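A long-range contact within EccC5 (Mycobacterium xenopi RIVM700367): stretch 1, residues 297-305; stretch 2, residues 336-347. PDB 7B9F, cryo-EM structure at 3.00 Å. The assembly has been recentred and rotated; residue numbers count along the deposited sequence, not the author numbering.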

ATOM      1  N   GLN C 297      37.894  25.281 -40.209  1.00110.88           N
ATOM      2  CA  GLN C 297      37.604  24.254 -41.198  1.00110.88           C
ATOM      3  C   GLN C 297      36.108  24.024 -41.342  1.00110.88           C
ATOM      4  O   GLN C 297      35.635  23.698 -42.434  1.00110.88           O
ATOM      5  CB  GLN C 297      38.298  22.955 -40.811  1.00110.88           C
ATOM      6  CG  GLN C 297      39.806  23.064 -40.789  1.00110.88           C
ATOM      7  CD  GLN C 297      40.378  23.431 -42.132  1.00110.88           C
ATOM      8  OE1 GLN C 297      40.868  24.543 -42.326  1.00110.88           O
ATOM      9  NE2 GLN C 297      40.319  22.501 -43.074  1.00110.88           N
ATOM     10  N   ALA C 298      35.352  24.193 -40.264  1.00107.19           N
ATOM     11  CA  ALA C 298      33.905  24.050 -40.308  1.00107.19           C
ATOM     12  C   ALA C 298      33.196  25.303 -40.795  1.00107.19           C
ATOM     13  O   ALA C 298      31.978  25.404 -40.630  1.00107.19           O
ATOM     14  CB  ALA C 298      33.370  23.672 -38.927  1.00107.19           C
ATOM     15  N   GLU C 299      33.913  26.276 -41.355  1.00108.95           N
ATOM     16  CA  GLU C 299      33.295  27.529 -41.764  1.00108.95           C
ATOM     17  C   GLU C 299      33.595  27.904 -43.208  1.00108.95           C
ATOM     18  O   GLU C 299      33.405  29.066 -43.583  1.00108.95           O
ATOM     19  CB  GLU C 299      33.732  28.662 -40.833  1.00108.95           C
ATOM     20  CG  GLU C 299      33.381  28.448 -39.360  1.00108.95           C
ATOM     21  CD  GLU C 299      31.898  28.271 -39.075  1.00108.95           C
ATOM     22  OE1 GLU C 299      31.046  28.649 -39.906  1.00108.95           O
ATOM     23  OE2 GLU C 299      31.580  27.730 -37.999  1.00108.95           O
ATOM     24  N   LEU C 300      34.080  26.967 -44.019  1.00109.36           N
ATOM     25  CA  LEU C 300      34.245  27.168 -45.451  1.00109.36           C
ATOM     26  C   LEU C 300      33.112  26.551 -46.261  1.00109.36           C
ATOM     27  O   LEU C 300      33.186  26.525 -47.491  1.00109.36           O
ATOM     28  CB  LEU C 300      35.606  26.625 -45.898  1.00109.36           C
ATOM     29  CG  LEU C 300      35.978  25.147 -45.731  1.00109.36           C
ATOM     30  CD1 LEU C 300      35.485  24.235 -46.852  1.00109.36           C
ATOM     31  CD2 LEU C 300      37.482  25.017 -45.559  1.00109.36           C
ATOM     32  N   PHE C 301      32.070  26.064 -45.594  1.00108.23           N
ATOM     33  CA  PHE C 301      30.922  25.446 -46.235  1.00108.23           C
ATOM     34  C   PHE C 301      30.059  26.511 -46.911  1.00108.23           C
ATOM     35  O   PHE C 301      30.380  27.701 -46.929  1.00108.23           O
ATOM     36  CB  PHE C 301      30.096  24.685 -45.203  1.00108.23           C
ATOM     37  CG  PHE C 301      30.773  23.469 -44.636  1.00108.23           C
ATOM     38  CD1 PHE C 301      31.890  22.918 -45.236  1.00108.23           C
ATOM     39  CD2 PHE C 301      30.299  22.895 -43.472  1.00108.23           C
ATOM     40  CE1 PHE C 301      32.501  21.802 -44.693  1.00108.23           C
ATOM     41  CE2 PHE C 301      30.902  21.783 -42.927  1.00108.23           C
ATOM     42  CZ  PHE C 301      32.003  21.237 -43.535  1.00108.23           C
ATOM     43  N   ALA C 302      28.943  26.071 -47.480  1.00106.97           N
ATOM     44  CA  ALA C 302      27.960  26.967 -48.062  1.00106.97           C
ATOM     45  C   ALA C 302      26.721  27.038 -47.178  1.00106.97           C
ATOM     46  O   ALA C 302      26.628  26.385 -46.139  1.00106.97           O
ATOM     47  CB  ALA C 302      27.590  26.513 -49.473  1.00106.97           C
ATOM     48  N   GLY C 303      25.757  27.852 -47.599  1.00101.70           N
ATOM     49  CA  GLY C 303      24.455  27.838 -46.962  1.00101.70           C
ATOM     50  C   GLY C 303      23.755  26.516 -47.192  1.00101.70           C
ATOM     51  O   GLY C 303      23.993  25.827 -48.181  1.00101.70           O
ATOM     52  N   ARG C 304      22.886  26.150 -46.262  1.00 97.89           N
ATOM     53  CA  ARG C 304      22.426  24.772 -46.199  1.00 97.89           C
ATOM     54  C   ARG C 304      21.272  24.494 -47.147  1.00 97.89           C
ATOM     55  O   ARG C 304      20.433  25.363 -47.400  1.00 97.89           O
ATOM     56  CB  ARG C 304      21.990  24.406 -44.797  1.00 97.89           C
ATOM     57  CG  ARG C 304      20.828  25.178 -44.308  1.00 97.89           C
ATOM     58  CD  ARG C 304      20.587  24.684 -42.959  1.00 97.89           C
ATOM     59  NE  ARG C 304      20.141  23.305 -43.038  1.00 97.89           N
ATOM     60  CZ  ARG C 304      20.105  22.480 -42.006  1.00 97.89           C
ATOM     61  NH1 ARG C 304      20.504  22.889 -40.817  1.00 97.89           N
ATOM     62  NH2 ARG C 304      19.681  21.236 -42.166  1.00 97.89           N
ATOM     63  N   GLY C 305      21.260  23.286 -47.699  1.00 97.92           N
ATOM     64  CA  GLY C 305      20.064  22.729 -48.291  1.00 97.92           C
ATOM     65  C   GLY C 305      19.345  21.867 -47.278  1.00 97.92           C
ATOM     66  O   GLY C 305      19.935  20.928 -46.743  1.00 97.92           O
ATOM     67  N   TYR C 336      27.973  37.583 -38.718  1.00113.04           N
ATOM     68  CA  TYR C 336      29.034  37.481 -39.712  1.00113.04           C
ATOM     69  C   TYR C 336      29.174  36.052 -40.221  1.00113.04           C
ATOM     70  O   TYR C 336      29.214  35.815 -41.434  1.00113.04           O
ATOM     71  CB  TYR C 336      30.352  37.974 -39.120  1.00113.04           C
ATOM     72  CG  TYR C 336      30.471  39.475 -39.064  1.00113.04           C
ATOM     73  CD1 TYR C 336      29.411  40.293 -39.436  1.00113.04           C
ATOM     74  CD2 TYR C 336      31.645  40.076 -38.639  1.00113.04           C
ATOM     75  CE1 TYR C 336      29.515  41.661 -39.384  1.00113.04           C
ATOM     76  CE2 TYR C 336      31.761  41.448 -38.584  1.00113.04           C
ATOM     77  CZ  TYR C 336      30.692  42.237 -38.956  1.00113.04           C
ATOM     78  OH  TYR C 336      30.803  43.606 -38.903  1.00113.04           O
ATOM     79  N   VAL C 337      29.243  35.085 -39.311  1.00109.49           N
ATOM     80  CA  VAL C 337      29.347  33.695 -39.728  1.00109.49           C
ATOM     81  C   VAL C 337      27.981  33.062 -39.933  1.00109.49           C
ATOM     82  O   VAL C 337      27.899  31.955 -40.483  1.00109.49           O
ATOM     83  CB  VAL C 337      30.150  32.860 -38.716  1.00109.49           C
ATOM     84  CG1 VAL C 337      31.479  33.524 -38.425  1.00109.49           C
ATOM     85  CG2 VAL C 337      29.357  32.652 -37.448  1.00109.49           C
ATOM     86  N   ILE C 338      26.913  33.717 -39.504  1.00107.69           N
ATOM     87  CA  ILE C 338      25.562  33.202 -39.665  1.00107.69           C
ATOM     88  C   ILE C 338      24.822  34.157 -40.583  1.00107.69           C
ATOM     89  O   ILE C 338      24.414  35.248 -40.170  1.00107.69           O
ATOM     90  CB  ILE C 338      24.839  33.047 -38.329  1.00107.69           C
ATOM     91  CG1 ILE C 338      25.662  32.163 -37.414  1.00107.69           C
ATOM     92  CG2 ILE C 338      23.476  32.443 -38.542  1.00107.69           C
ATOM     93  CD1 ILE C 338      25.957  30.846 -38.024  1.00107.69           C
ATOM     94  N   SER C 339      24.627  33.744 -41.828  1.00115.14           N
ATOM     95  CA  SER C 339      23.718  34.446 -42.714  1.00115.14           C
ATOM     96  C   SER C 339      22.276  34.201 -42.277  1.00115.14           C
ATOM     97  O   SER C 339      21.993  33.671 -41.201  1.00115.14           O
ATOM     98  CB  SER C 339      23.934  33.992 -44.152  1.00115.14           C
ATOM     99  OG  SER C 339      22.863  34.414 -44.973  1.00115.14           O
ATOM    100  N   SER C 340      21.336  34.611 -43.118  1.00119.02           N
ATOM    101  CA  SER C 340      19.975  34.134 -42.925  1.00119.02           C
ATOM    102  C   SER C 340      19.841  32.660 -43.286  1.00119.02           C
ATOM    103  O   SER C 340      18.879  32.013 -42.863  1.00119.02           O
ATOM    104  CB  SER C 340      19.001  34.975 -43.748  1.00119.02           C
ATOM    105  OG  SER C 340      19.342  34.949 -45.122  1.00119.02           O
ATOM    106  N   GLU C 341      20.785  32.118 -44.046  1.00117.18           N
ATOM    107  CA  GLU C 341      20.695  30.762 -44.554  1.00117.18           C
ATOM    108  C   GLU C 341      21.426  29.733 -43.704  1.00117.18           C
ATOM    109  O   GLU C 341      21.299  28.537 -43.977  1.00117.18           O
ATOM    110  CB  GLU C 341      21.250  30.713 -45.974  1.00117.18           C
ATOM    111  CG  GLU C 341      22.729  31.017 -46.035  1.00117.18           C
ATOM    112  CD  GLU C 341      23.264  31.030 -47.450  1.00117.18           C
ATOM    113  OE1 GLU C 341      22.469  30.824 -48.391  1.00117.18           O
ATOM    114  OE2 GLU C 341      24.482  31.241 -47.620  1.00117.18           O
ATOM    115  N   GLY C 342      22.189  30.148 -42.704  1.00113.34           N
ATOM    116  CA  GLY C 342      22.911  29.155 -41.930  1.00113.34           C
ATOM    117  C   GLY C 342      24.113  28.607 -42.682  1.00113.34           C
ATOM    118  O   GLY C 342      24.587  29.177 -43.661  1.00113.34           O
ATOM    119  N   VAL C 343      24.612  27.470 -42.195  1.00101.33           N
ATOM    120  CA  VAL C 343      25.773  26.793 -42.763  1.00101.33           C
ATOM    121  C   VAL C 343      25.385  25.351 -43.053  1.00101.33           C
ATOM    122  O   VAL C 343      24.625  24.745 -42.292  1.00101.33           O
ATOM    123  CB  VAL C 343      26.989  26.854 -41.815  1.00101.33           C
ATOM    124  CG1 VAL C 343      28.215  26.262 -42.460  1.00101.33           C
ATOM    125  CG2 VAL C 343      27.278  28.276 -41.410  1.00101.33           C
ATOM    126  N   ASP C 344      25.884  24.811 -44.161  1.00100.81           N
ATOM    127  CA  ASP C 344      25.566  23.445 -44.549  1.00100.81           C
ATOM    128  C   ASP C 344      26.095  22.444 -43.537  1.00100.81           C
ATOM    129  O   ASP C 344      27.235  22.541 -43.084  1.00100.81           O
ATOM    130  CB  ASP C 344      26.160  23.136 -45.917  1.00100.81           C
ATOM    131  CG  ASP C 344      25.828  21.741 -46.396  1.00100.81           C
ATOM    132  OD1 ASP C 344      24.823  21.164 -45.935  1.00100.81           O
ATOM    133  OD2 ASP C 344      26.579  21.215 -47.240  1.00100.81           O
ATOM    134  N   GLY C 345      25.258  21.471 -43.193  1.00 92.64           N
ATOM    135  CA  GLY C 345      25.683  20.377 -42.348  1.00 92.64           C
ATOM    136  C   GLY C 345      26.033  20.754 -40.931  1.00 92.64           C
ATOM    137  O   GLY C 345      26.719  19.993 -40.254  1.00 92.64           O
ATOM    138  N   VAL C 346      25.600  21.921 -40.469  1.00 86.72           N
ATOM    139  CA  VAL C 346      25.798  22.353 -39.095  1.00 86.72           C
ATOM    140  C   VAL C 346      24.464  22.877 -38.597  1.00 86.72           C
ATOM    141  O   VAL C 346      23.747  23.569 -39.320  1.00 86.72           O
ATOM    142  CB  VAL C 346      26.881  23.447 -38.977  1.00 86.72           C
ATOM    143  CG1 VAL C 346      27.124  23.798 -37.545  1.00 86.72           C
ATOM    144  CG2 VAL C 346      28.177  23.006 -39.606  1.00 86.72           C
ATOM    145  N   THR C 347      24.130  22.560 -37.355  1.00 82.49           N
ATOM    146  CA  THR C 347      22.915  23.086 -36.762  1.00 82.49           C
ATOM    147  C   THR C 347      23.258  23.764 -35.449  1.00 82.49           C
ATOM    148  O   THR C 347      24.153  23.321 -34.729  1.00 82.49           O
ATOM    149  CB  THR C 347      21.862  21.987 -36.579  1.00 82.49           C
ATOM    150  OG1 THR C 347      20.624  22.567 -36.164  1.00 82.49           O
ATOM    151  CG2 THR C 347      22.296  20.948 -35.589  1.00 82.49           C
TER

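Two largely irregular segments meet here, burying 562 Å² in total, and Arg304, Asp344 and Val343 cover the most surface. The backbone supplies the one hydrogen bond between them: Asp344 N donates to Ala302 O at 2.6 Å. The same carbonyl oxygen receives a CA-H...O contact from Val343 CA (3.5 Å), and a second such contact joins Gly303 CA to Gly342 O (3.6 Å).

Arg304 lies along the other stretch chiefly through its aliphatic portion. Its CB rests 3.7 Å from Asp344 CA and its CG 3.4 Å from Glu341 O, while chi1 p, chi2 t and chi3 m place its NH1 3.6 Å from Val346 O. A long side chain suits this place because its methylenes can cover backbone. Asp344 (chi1 t, CA-to-CB sideways) sets its CB 3.3 Å from Ala302 O, while its carboxylate makes no hydrogen bond or salt bridge to stretch 1.

Val343 is buried. Although its CA-to-CB bond points away, its CG1 packs 3.7 Å from Phe301 CB; a compact, branched apolar residue fits such a site. The Phe301 ring meets CG1 of Val343 and CG2 of Val346 at its edge, and its CD2 lies 3.1 Å from Asp344 O.

Glycine suits two places for different reasons. At Gly303, a CB would clash with Glu341 CD; at Gly342, the backbone angles themselves call for glycine.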